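Local coordinates for protein aminotransferase (Paracoccus denitrificans, PDB 4GRX) that probably transfers amino groups from amine donors to carbonyl acceptors through a pyridoxal phosphate cofactor held as a lysine adduct, as class III omega-aminotransferases do, at residues Lys154-Trp159 / Asp227-Phe232; Arg215-Thr220 / Pro256-Tyr261; Ala365-Ala370 / Gln445-Phe450; Met390-Ala395 / Ser432-Pro437. All blocks are in the same frame, centred on the assembly; numbering follows the deposited sequence.

Interaction 1 of 4, residues Lys154-Trp159 / Asp227-Phe232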
# COMPACT_ATOMS: atom_id res chain seq x y z
N LYS A 154 14.76 -17.28 2.15
CA LYS A 154 14.17 -17.62 0.84
C LYS A 154 12.65 -17.76 0.91
O LYS A 154 12.11 -18.16 1.94
CB LYS A 154 14.80 -18.88 0.23
CG LYS A 154 16.26 -18.70 -0.17
CD LYS A 154 17.00 -20.02 -0.31
CE LYS A 154 18.51 -19.78 -0.45
NZ LYS A 154 19.32 -21.03 -0.34
N ILE A 155 11.96 -17.41 -0.18
CA ILE A 155 10.49 -17.44 -0.24
C ILE A 155 10.05 -18.33 -1.40
O ILE A 155 10.42 -18.08 -2.56
CB ILE A 155 9.89 -16.01 -0.39
CG1 ILE A 155 10.21 -15.12 0.82
CG2 ILE A 155 8.39 -16.07 -0.64
CD1 ILE A 155 9.63 -15.60 2.14
N LEU A 156 9.25 -19.35 -1.08
CA LEU A 156 8.71 -20.27 -2.09
C LEU A 156 7.31 -19.87 -2.52
O LEU A 156 6.43 -19.71 -1.68
CB LEU A 156 8.70 -21.70 -1.57
CG LEU A 156 9.93 -22.21 -0.82
CD1 LEU A 156 9.72 -23.63 -0.30
CD2 LEU A 156 11.17 -22.18 -1.72
N THR A 157 7.12 -19.71 -3.83
CA THR A 157 5.79 -19.52 -4.45
C THR A 157 5.65 -20.40 -5.68
O THR A 157 6.52 -21.23 -5.95
CB THR A 157 5.48 -18.04 -4.77
OG1 THR A 157 6.52 -17.46 -5.56
CG2 THR A 157 5.31 -17.22 -3.49
N ARG A 158 4.56 -20.24 -6.44
CA ARG A 158 4.38 -21.05 -7.66
C ARG A 158 4.36 -20.21 -8.93
O ARG A 158 3.90 -19.07 -8.92
CB ARG A 158 3.09 -21.87 -7.64
CG ARG A 158 3.07 -23.11 -6.77
CD ARG A 158 2.65 -22.79 -5.35
NE ARG A 158 1.45 -21.95 -5.30
CZ ARG A 158 0.20 -22.41 -5.33
NH1 ARG A 158 -0.04 -23.72 -5.43
NH2 ARG A 158 -0.82 -21.57 -5.25
N TRP A 159 4.83 -20.80 -10.02
CA TRP A 159 4.64 -20.23 -11.32
C TRP A 159 3.16 -19.96 -11.51
O TRP A 159 2.32 -20.69 -10.99
CB TRP A 159 5.23 -21.11 -12.42
CG TRP A 159 5.37 -20.35 -13.72
CD1 TRP A 159 4.70 -20.59 -14.92
CD2 TRP A 159 6.16 -19.13 -13.96
NE1 TRP A 159 5.05 -19.65 -15.86
CE2 TRP A 159 5.92 -18.75 -15.35
CE3 TRP A 159 7.02 -18.36 -13.19
CZ2 TRP A 159 6.51 -17.64 -15.93
CZ3 TRP A 159 7.62 -17.24 -13.78
CH2 TRP A 159 7.37 -16.90 -15.12
N ASP A 227 17.20 -24.45 6.34
CA ASP A 227 17.69 -23.32 7.12
C ASP A 227 17.82 -22.05 6.33
O ASP A 227 18.11 -21.00 6.91
CB ASP A 227 19.03 -23.62 7.77
CG ASP A 227 18.93 -24.63 8.89
OD1 ASP A 227 17.79 -25.03 9.25
OD2 ASP A 227 19.99 -25.04 9.41
N THR A 228 17.63 -22.12 5.01
CA THR A 228 17.66 -20.91 4.18
C THR A 228 16.28 -20.50 3.65
O THR A 228 16.16 -19.46 2.97
CB THR A 228 18.67 -21.01 3.01
OG1 THR A 228 18.19 -21.95 2.03
CG2 THR A 228 20.05 -21.43 3.51
N ILE A 229 15.24 -21.28 3.98
CA ILE A 229 13.90 -21.01 3.45
C ILE A 229 12.95 -20.52 4.52
O ILE A 229 12.70 -21.22 5.50
CB ILE A 229 13.30 -22.24 2.74
CG1 ILE A 229 14.11 -22.56 1.49
CG2 ILE A 229 11.85 -21.98 2.37
CD1 ILE A 229 14.16 -24.03 1.17
N ALA A 230 12.41 -19.32 4.31
CA ALA A 230 11.65 -18.58 5.31
C ALA A 230 10.16 -18.84 5.27
O ALA A 230 9.48 -18.71 6.29
CB ALA A 230 11.93 -17.09 5.19
N GLY A 231 9.64 -19.19 4.08
CA GLY A 231 8.21 -19.37 3.91
C GLY A 231 7.77 -19.93 2.57
O GLY A 231 8.54 -20.01 1.61
N PHE A 232 6.49 -20.33 2.53
CA PHE A 232 5.81 -20.84 1.34
C PHE A 232 4.45 -20.17 1.28
O PHE A 232 3.63 -20.31 2.20
CB PHE A 232 5.64 -22.36 1.44
CG PHE A 232 4.79 -22.98 0.35
CD1 PHE A 232 3.40 -23.00 0.45
CD2 PHE A 232 5.38 -23.56 -0.76
CE1 PHE A 232 2.62 -23.58 -0.55
CE2 PHE A 232 4.61 -24.14 -1.76
CZ PHE A 232 3.22 -24.14 -1.66
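Lys154 and Thr228 meet twice, once through the backbone and once through their side chains. Lys154 N donates to Thr228 O at 2.7 Å. CG of Lys154 stands beside its own backbone N (chi1 -67°) and therefore passes close to that same carbonyl; the extended chain then runs alongside Thr228 until NZ bonds to Thr228 OG1 at 2.8 Å. Lys154 O is shared as well: Ala230 N donates to it at 2.7 Å, and Gly231 N adds a weak bond at 3.4 Å. This illustrates a beta bulge, in which two successive residues face one, and the parallel pairing slips from Lys154 with Ile229 to Ile155 with Gly231. Regular pairing resumes where Leu156 N gives Gly231 O a nearly straight bond (172°).

On the face that also carries Lys154, an apolar patch forms: Leu156 CG lies 3.7 Å from Ile229 CG2, the two side chains set roughly perpendicular, and Leu156 CB lies 3.9 Å from Phe232 CD2.

Farther out, Glu224 forms a salt bridge with Lys154 NZ, and Tyr250 OH holds the guanidinium of Arg158, whose CD passes Phe232. Helix 250-260 packs on the Phe232 ring. Such adjacent parallel strands belong to the seven-stranded mixed sheet of the large domain of fold type I pyridoxal phosphate enzymes.

Interaction 2 of 4, residues Arg215-Thr220 / Pro256-Tyr261; sequences RELEDT and PILRKY
Leu217 reaches across to Ile257 and Leu258 with one methyl, and the two helices, whose short axes here come within 10.6 Å, meet here through this branch. CG is anti to the backbone N (chi1 165°), and from it CD2 lies 3.9 Å from Leu258 CD2 and 4.0 Å from Ile257 CG2. The side chains of Leu217 and Ile257 lie side by side but point opposite ways, whereas that of Leu258 is turned nearly square to Leu217.

The next residue, Glu218, carries the polar half of the contact. Tyr261 OH donates to Glu218 OE2 at 2.6 Å, approaching from above the carboxylate, 47° out of its plane. Seen from the tyrosine, OE2 lies at the ring edge, near the ring plane, and the two flat groups stand almost perpendicular, 82° apart. Lys260 NZ forms a longer salt bridge to the same oxygen, at 3.6 Å, while OE1 rests against the branches of Ile257. An alanine here would probably leave the Tyr261 hydroxyl and the Lys260 ammonium without their shared carboxylate and the outer branches of Ile257 less covered.

Helices 206-224 and 250-260 run in much the same direction, as connecting helices do on one side of a mostly parallel sheet in an alpha/beta fold; here that sheet belongs to the large domain. Further along, Thr220 touches Leu191 of strand 188-191. Its OG1 donates to Glu216 O at 2.9 Å, and its N reaches that oxygen from the opposite face of the carbonyl plane.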
# COMPACT_ATOMS: atom_id res chain seq x y z
N ARG A 215 7.31 -34.20 -4.64
CA ARG A 215 8.68 -34.59 -4.87
C ARG A 215 9.52 -33.38 -5.27
O ARG A 215 10.63 -33.19 -4.75
CB ARG A 215 8.71 -35.66 -5.95
CG ARG A 215 10.01 -36.42 -6.11
CD ARG A 215 9.77 -37.75 -6.82
NE ARG A 215 9.13 -37.60 -8.13
CZ ARG A 215 7.98 -38.19 -8.49
NH1 ARG A 215 7.33 -38.99 -7.64
NH2 ARG A 215 7.49 -38.00 -9.71
N GLU A 216 9.00 -32.55 -6.17
CA GLU A 216 9.71 -31.36 -6.64
C GLU A 216 10.00 -30.40 -5.48
O GLU A 216 11.07 -29.78 -5.44
CB GLU A 216 8.94 -30.63 -7.76
CG GLU A 216 9.51 -29.26 -8.12
CD GLU A 216 8.47 -28.26 -8.66
OE1 GLU A 216 7.56 -27.82 -7.91
OE2 GLU A 216 8.57 -27.89 -9.84
N LEU A 217 9.06 -30.28 -4.55
CA LEU A 217 9.26 -29.40 -3.40
C LEU A 217 10.41 -29.92 -2.55
O LEU A 217 11.32 -29.17 -2.19
CB LEU A 217 7.99 -29.24 -2.56
CG LEU A 217 8.10 -28.65 -1.14
CD1 LEU A 217 8.79 -27.30 -1.12
CD2 LEU A 217 6.73 -28.56 -0.49
N GLU A 218 10.36 -31.22 -2.24
CA GLU A 218 11.39 -31.81 -1.41
C GLU A 218 12.78 -31.66 -2.01
O GLU A 218 13.75 -31.39 -1.28
CB GLU A 218 11.08 -33.27 -1.14
CG GLU A 218 11.89 -33.84 0.02
CD GLU A 218 11.04 -34.70 0.91
OE1 GLU A 218 9.82 -34.80 0.63
OE2 GLU A 218 11.57 -35.26 1.87
N ASP A 219 12.88 -31.82 -3.32
CA ASP A 219 14.12 -31.61 -4.05
C ASP A 219 14.60 -30.17 -3.89
O ASP A 219 15.79 -29.92 -3.65
CB ASP A 219 13.93 -31.94 -5.53
CG ASP A 219 13.84 -33.45 -5.81
OD1 ASP A 219 14.05 -34.30 -4.91
OD2 ASP A 219 13.56 -33.79 -6.97
N THR A 220 13.68 -29.22 -3.99
CA THR A 220 14.03 -27.82 -3.80
C THR A 220 14.56 -27.60 -2.38
O THR A 220 15.59 -26.93 -2.19
CB THR A 220 12.82 -26.92 -4.06
OG1 THR A 220 12.36 -27.17 -5.38
CG2 THR A 220 13.19 -25.44 -3.93
N PRO A 256 2.48 -31.44 4.81
CA PRO A 256 3.34 -32.23 5.70
C PRO A 256 4.84 -32.02 5.44
O PRO A 256 5.62 -31.97 6.39
CB PRO A 256 2.93 -33.66 5.38
CG PRO A 256 1.50 -33.53 5.01
CD PRO A 256 1.48 -32.30 4.15
N ILE A 257 5.23 -31.88 4.17
CA ILE A 257 6.63 -31.63 3.81
C ILE A 257 7.06 -30.30 4.43
O ILE A 257 8.15 -30.20 5.00
CB ILE A 257 6.83 -31.64 2.27
CG1 ILE A 257 6.44 -33.01 1.69
CG2 ILE A 257 8.27 -31.34 1.90
CD1 ILE A 257 6.24 -33.02 0.19
N LEU A 258 6.18 -29.30 4.37
CA LEU A 258 6.50 -28.00 4.95
C LEU A 258 6.57 -28.04 6.48
O LEU A 258 7.41 -27.37 7.07
CB LEU A 258 5.52 -26.92 4.49
CG LEU A 258 5.43 -26.61 3.00
CD1 LEU A 258 4.30 -25.62 2.78
CD2 LEU A 258 6.72 -26.04 2.45
N ARG A 259 5.70 -28.83 7.11
CA ARG A 259 5.79 -29.05 8.56
C ARG A 259 7.10 -29.75 8.94
O ARG A 259 7.82 -29.29 9.82
CB ARG A 259 4.55 -29.79 9.12
CG ARG A 259 3.29 -28.94 9.09
CD ARG A 259 2.14 -29.48 9.95
NE ARG A 259 1.30 -30.49 9.26
CZ ARG A 259 0.18 -30.22 8.58
NH1 ARG A 259 -0.27 -28.97 8.46
NH2 ARG A 259 -0.48 -31.22 8.01
N LYS A 260 7.42 -30.84 8.24
CA LYS A 260 8.68 -31.57 8.42
C LYS A 260 9.93 -30.67 8.41
O LYS A 260 10.78 -30.81 9.27
CB LYS A 260 8.81 -32.67 7.37
CG LYS A 260 10.02 -33.57 7.54
CD LYS A 260 10.18 -34.48 6.33
CE LYS A 260 11.50 -35.23 6.34
NZ LYS A 260 11.52 -36.30 5.29
N TYR A 261 10.02 -29.73 7.47
CA TYR A 261 11.21 -28.90 7.37
C TYR A 261 11.11 -27.53 8.05
O TYR A 261 11.96 -26.68 7.84
CB TYR A 261 11.64 -28.76 5.91
CG TYR A 261 11.99 -30.07 5.24
CD1 TYR A 261 13.24 -30.67 5.44
CD2 TYR A 261 11.07 -30.72 4.43
CE1 TYR A 261 13.57 -31.87 4.83
CE2 TYR A 261 11.38 -31.92 3.82
CZ TYR A 261 12.62 -32.49 4.03
OH TYR A 261 12.89 -33.68 3.40

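Interaction 3 of 4, residues Ala365-Ala370 / Gln445-Phe450; sequences APRFEA and QMDEMF
Arg367 and Asp447 supply the charged part of this helix pair. The arginine chain is extended from CG to NE, and its guanidinium meets the carboxylate edge-on. A nearly straight bond runs from NH2 of Arg367 to OD2 of Asp447, 3.0 Å long with an angle of 163° at the hydrogen, and it uses the syn lone pair of that oxygen. Two weak bonds broaden the salt bridge: NH2 also leans on OD1, and Arg367 NE approaches Asp447 OD2 at 3.4 Å. An alanine in place of Asp447 would probably leave the guanidinium of Arg367 without its countercharge in this contact and freer to swing.

Sulfur contacts come next. Met446 and Arg367 pass alongside one another, pointing in opposing senses, with SD 3.7 Å from Arg367 CD. A bend at the end of the methionine chain (chi3 -79°) sets CE 3.7 Å from Phe368 CD2. Met446 SD stands 5.1 Å from the centroid of the Phe368 ring, an oblique Met-aromatic contact, and Met449 SD makes a second, also oblique, 5.3 Å from the same centroid.

The aromatic pair is oblique too. The rings of Phe368 and Phe450 have centroids 5.8 Å apart and planes at 76°, and Phe450 CZ also nears the backbone O of Phe368. On the sheet side, Phe368 packs against Trp391, Phe389 and Leu435. Two nearly parallel helices packed side by side on a three-stranded antiparallel sheet give the two-layer alpha/beta arrangement typical of the C-terminal small domain of fold type I aminotransferases.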
# COMPACT_ATOMS: atom_id res chain seq x y z
N ALA A 365 -23.55 -21.89 -8.23
CA ALA A 365 -22.34 -22.54 -8.77
C ALA A 365 -22.65 -23.67 -9.75
O ALA A 365 -21.97 -23.77 -10.77
CB ALA A 365 -21.42 -23.02 -7.65
N PRO A 366 -23.65 -24.52 -9.44
CA PRO A 366 -24.01 -25.58 -10.40
C PRO A 366 -24.39 -25.03 -11.77
O PRO A 366 -23.87 -25.50 -12.78
CB PRO A 366 -25.21 -26.25 -9.73
CG PRO A 366 -24.94 -26.08 -8.28
CD PRO A 366 -24.37 -24.70 -8.16
N ARG A 367 -25.30 -24.05 -11.79
CA ARG A 367 -25.74 -23.41 -13.03
C ARG A 367 -24.61 -22.71 -13.80
O ARG A 367 -24.55 -22.79 -15.04
CB ARG A 367 -26.85 -22.42 -12.72
CG ARG A 367 -27.37 -21.71 -13.95
CD ARG A 367 -28.26 -20.54 -13.56
NE ARG A 367 -28.96 -19.99 -14.72
CZ ARG A 367 -30.15 -20.40 -15.11
NH1 ARG A 367 -30.76 -21.37 -14.44
NH2 ARG A 367 -30.74 -19.86 -16.17
N PHE A 368 -23.74 -22.02 -13.06
CA PHE A 368 -22.56 -21.33 -13.59
C PHE A 368 -21.66 -22.34 -14.29
O PHE A 368 -21.22 -22.12 -15.41
CB PHE A 368 -21.78 -20.69 -12.44
CG PHE A 368 -20.91 -19.51 -12.83
CD1 PHE A 368 -20.25 -19.47 -14.05
CD2 PHE A 368 -20.73 -18.47 -11.93
CE1 PHE A 368 -19.45 -18.39 -14.39
CE2 PHE A 368 -19.92 -17.39 -12.24
CZ PHE A 368 -19.28 -17.35 -13.48
N GLU A 369 -21.42 -23.46 -13.62
CA GLU A 369 -20.64 -24.56 -14.18
C GLU A 369 -21.28 -25.20 -15.41
O GLU A 369 -20.57 -25.64 -16.33
CB GLU A 369 -20.40 -25.63 -13.12
CG GLU A 369 -19.41 -26.70 -13.55
CD GLU A 369 -19.03 -27.65 -12.44
OE1 GLU A 369 -19.34 -27.35 -11.26
OE2 GLU A 369 -18.43 -28.69 -12.75
N ALA A 370 -22.61 -25.26 -15.43
CA ALA A 370 -23.34 -25.79 -16.58
C ALA A 370 -23.17 -24.89 -17.81
O ALA A 370 -22.99 -25.40 -18.92
CB ALA A 370 -24.81 -25.97 -16.23
N GLN A 445 -29.24 -12.27 -14.69
CA GLN A 445 -27.95 -11.64 -14.96
C GLN A 445 -26.88 -12.66 -15.40
O GLN A 445 -26.06 -12.37 -16.27
CB GLN A 445 -27.51 -10.85 -13.72
CG GLN A 445 -28.42 -9.65 -13.45
CD GLN A 445 -28.32 -9.07 -12.04
OE1 GLN A 445 -27.58 -9.56 -11.18
NE2 GLN A 445 -29.09 -8.01 -11.81
N MET A 446 -26.92 -13.86 -14.82
CA MET A 446 -25.96 -14.90 -15.19
C MET A 446 -26.18 -15.33 -16.64
O MET A 446 -25.21 -15.56 -17.39
CB MET A 446 -26.03 -16.09 -14.23
CG MET A 446 -24.99 -17.15 -14.53
SD MET A 446 -25.14 -18.61 -13.49
CE MET A 446 -24.37 -18.05 -11.98
N ASP A 447 -27.44 -15.43 -17.03
CA ASP A 447 -27.82 -15.68 -18.42
C ASP A 447 -27.37 -14.55 -19.34
O ASP A 447 -26.92 -14.81 -20.46
CB ASP A 447 -29.32 -15.90 -18.54
CG ASP A 447 -29.75 -17.22 -17.97
OD1 ASP A 447 -30.97 -17.52 -18.04
OD2 ASP A 447 -28.88 -17.95 -17.45
N GLU A 448 -27.49 -13.32 -18.87
CA GLU A 448 -27.06 -12.16 -19.65
C GLU A 448 -25.58 -12.25 -19.98
O GLU A 448 -25.18 -12.09 -21.14
CB GLU A 448 -27.35 -10.85 -18.92
CG GLU A 448 -27.19 -9.64 -19.83
CD GLU A 448 -27.22 -8.33 -19.10
OE1 GLU A 448 -27.67 -8.29 -17.94
OE2 GLU A 448 -26.79 -7.32 -19.70
N MET A 449 -24.79 -12.53 -18.95
CA MET A 449 -23.34 -12.69 -19.05
C MET A 449 -22.93 -13.78 -20.04
O MET A 449 -22.03 -13.56 -20.84
CB MET A 449 -22.78 -13.00 -17.67
CG MET A 449 -21.31 -13.40 -17.62
SD MET A 449 -20.88 -14.02 -15.99
CE MET A 449 -21.71 -15.61 -16.01
N PHE A 450 -23.58 -14.95 -19.97
CA PHE A 450 -23.28 -16.04 -20.89
C PHE A 450 -23.59 -15.70 -22.33
O PHE A 450 -22.72 -15.78 -23.19
CB PHE A 450 -24.04 -17.31 -20.51
CG PHE A 450 -23.51 -17.99 -19.29
CD1 PHE A 450 -22.14 -18.04 -19.06
CD2 PHE A 450 -24.37 -18.59 -18.40
CE1 PHE A 450 -21.64 -18.67 -17.93
CE2 PHE A 450 -23.88 -19.23 -17.27
CZ PHE A 450 -22.52 -19.26 -17.04

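Interaction 4 of 4, residues Met390-Ala395 / Ser432-Pro437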
# COMPACT_ATOMS: atom_id res chain seq x y z
N MET A 390 -15.89 -18.27 -9.38
CA MET A 390 -14.66 -17.92 -10.08
C MET A 390 -14.33 -18.98 -11.12
O MET A 390 -14.22 -20.17 -10.82
CB MET A 390 -13.51 -17.67 -9.09
CG MET A 390 -13.04 -18.86 -8.29
SD MET A 390 -11.82 -18.41 -7.04
CE MET A 390 -10.45 -17.75 -8.00
N TRP A 391 -14.21 -18.54 -12.37
CA TRP A 391 -14.18 -19.46 -13.51
C TRP A 391 -13.37 -18.93 -14.66
O TRP A 391 -13.19 -17.70 -14.79
CB TRP A 391 -15.59 -19.74 -14.00
CG TRP A 391 -16.45 -20.44 -12.98
CD1 TRP A 391 -17.30 -19.86 -12.05
CD2 TRP A 391 -16.55 -21.89 -12.73
NE1 TRP A 391 -17.89 -20.81 -11.27
CE2 TRP A 391 -17.49 -22.05 -11.62
CE3 TRP A 391 -15.97 -23.02 -13.29
CZ2 TRP A 391 -17.82 -23.31 -11.12
CZ3 TRP A 391 -16.31 -24.28 -12.78
CH2 TRP A 391 -17.21 -24.42 -11.72
N ALA A 392 -12.86 -19.85 -15.48
CA ALA A 392 -12.15 -19.48 -16.70
C ALA A 392 -12.30 -20.47 -17.85
O ALA A 392 -12.39 -21.69 -17.65
CB ALA A 392 -10.68 -19.21 -16.42
N LEU A 393 -12.36 -19.92 -19.06
CA LEU A 393 -12.28 -20.66 -20.30
C LEU A 393 -10.90 -20.44 -20.94
O LEU A 393 -10.42 -19.32 -21.02
CB LEU A 393 -13.38 -20.18 -21.24
CG LEU A 393 -14.81 -20.40 -20.74
CD1 LEU A 393 -15.74 -19.28 -21.18
CD2 LEU A 393 -15.32 -21.77 -21.18
N GLU A 394 -10.26 -21.52 -21.39
CA GLU A 394 -8.96 -21.38 -22.05
C GLU A 394 -9.08 -21.41 -23.57
O GLU A 394 -9.53 -22.40 -24.14
CB GLU A 394 -8.04 -22.50 -21.60
CG GLU A 394 -6.67 -22.38 -22.20
CD GLU A 394 -5.70 -21.57 -21.35
OE1 GLU A 394 -6.03 -21.22 -20.18
OE2 GLU A 394 -4.60 -21.29 -21.86
N ALA A 395 -8.68 -20.34 -24.24
CA ALA A 395 -8.75 -20.30 -25.70
C ALA A 395 -7.55 -20.99 -26.34
O ALA A 395 -6.40 -20.76 -25.95
CB ALA A 395 -8.86 -18.87 -26.20
N SER A 432 -6.76 -16.89 -21.02
CA SER A 432 -7.72 -17.37 -20.02
C SER A 432 -8.85 -16.36 -19.87
O SER A 432 -8.64 -15.30 -19.26
CB SER A 432 -7.03 -17.57 -18.66
OG SER A 432 -6.02 -18.55 -18.72
N ILE A 433 -10.02 -16.68 -20.42
CA ILE A 433 -11.21 -15.84 -20.27
C ILE A 433 -11.81 -16.04 -18.88
O ILE A 433 -12.36 -17.10 -18.57
CB ILE A 433 -12.26 -16.20 -21.33
CG1 ILE A 433 -11.62 -16.20 -22.72
CG2 ILE A 433 -13.46 -15.26 -21.25
CD1 ILE A 433 -12.08 -17.35 -23.59
N VAL A 434 -11.71 -15.00 -18.06
CA VAL A 434 -12.05 -15.09 -16.65
C VAL A 434 -13.42 -14.48 -16.36
O VAL A 434 -13.80 -13.46 -16.93
CB VAL A 434 -10.97 -14.39 -15.79
CG1 VAL A 434 -11.39 -14.30 -14.34
CG2 VAL A 434 -9.66 -15.15 -15.90
N LEU A 435 -14.16 -15.14 -15.49
CA LEU A 435 -15.45 -14.67 -15.06
C LEU A 435 -15.47 -14.74 -13.55
O LEU A 435 -15.26 -15.82 -12.96
CB LEU A 435 -16.54 -15.53 -15.67
CG LEU A 435 -16.81 -15.45 -17.18
CD1 LEU A 435 -17.91 -16.43 -17.56
CD2 LEU A 435 -17.17 -14.03 -17.62
N CYS A 436 -15.68 -13.59 -12.92
CA CYS A 436 -15.74 -13.50 -11.46
C CYS A 436 -16.72 -12.41 -11.02
O CYS A 436 -16.32 -11.41 -10.39
CB CYS A 436 -14.34 -13.29 -10.84
SG CYS A 436 -13.45 -11.80 -11.37
N PRO A 437 -18.02 -12.61 -11.33
CA PRO A 437 -19.06 -11.60 -11.11
C PRO A 437 -19.34 -11.34 -9.62
O PRO A 437 -18.97 -12.16 -8.78
CB PRO A 437 -20.31 -12.21 -11.78
CG PRO A 437 -19.96 -13.62 -12.13
CD PRO A 437 -18.60 -13.94 -11.63
O HOH W 1 -3.80 -18.96 -20.43
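In Glu394, paired with Ser432 across two antiparallel strands, OE2 is gripped twice: a water donates to it at 2.8 Å, and Arg198 makes a salt bridge with it. The same water lies 2.8 Å from Ser432 OG and so links the two side chains. A bend in the glutamate (chi2 91°) brings CD to 4.0 Å from Ser432 OG, and Arg385, on strand 381-387, forms a salt bridge with OE1. The three-stranded antiparallel sheet to which Glu394, Ser432 and Arg385 belong is a core element of the small domain in this family.

In the sheet, two kinds of pair follow one another. Trp391 with Leu435 and Leu393 with Ile433 are hydrogen-bonded pairs; Ile433 N gives Leu393 O a bond of 2.7 Å, and Leu435 N gives Trp391 O one of 2.8 Å at 168°. Ala392 with Val434 and Glu394 with Ser432 are non-hydrogen-bonded pairs. The face bearing Trp391, Leu393, Ile433 and Leu435 is covered by helices 357-375 and 443-463. Trp391 NE1 bonds to Gly388 O. On the other face, the side chain of Val434 is about 9 Å from the bound delta-amino valeric acid, and its CG2 lies 4.2 Å from Ala392 CB.

How the interactions relate
Followed from the N terminus, the four contacts fall into two groups. Interaction 1 opens at 154-159 and closes at 227-232, but interaction 2 has already opened at 215-220 and closes only at 256-261, so the two cross. Interaction 1 pairs two strands of the large-domain sheet and interaction 2 pairs two helices lying on it; the layers meet where Phe232 touches Leu258 and Leu156 touches Leu217. After a long gap interaction 3 opens at 365-370; interaction 4 opens and closes inside its loop before 445-450 completes it. There helix and sheet of the small domain meet through Phe368 against Trp391, Leu435 and Pro437. Interactions 1 and 3 lie on opposite sides of the chain's centre, their centres about 38 Å apart.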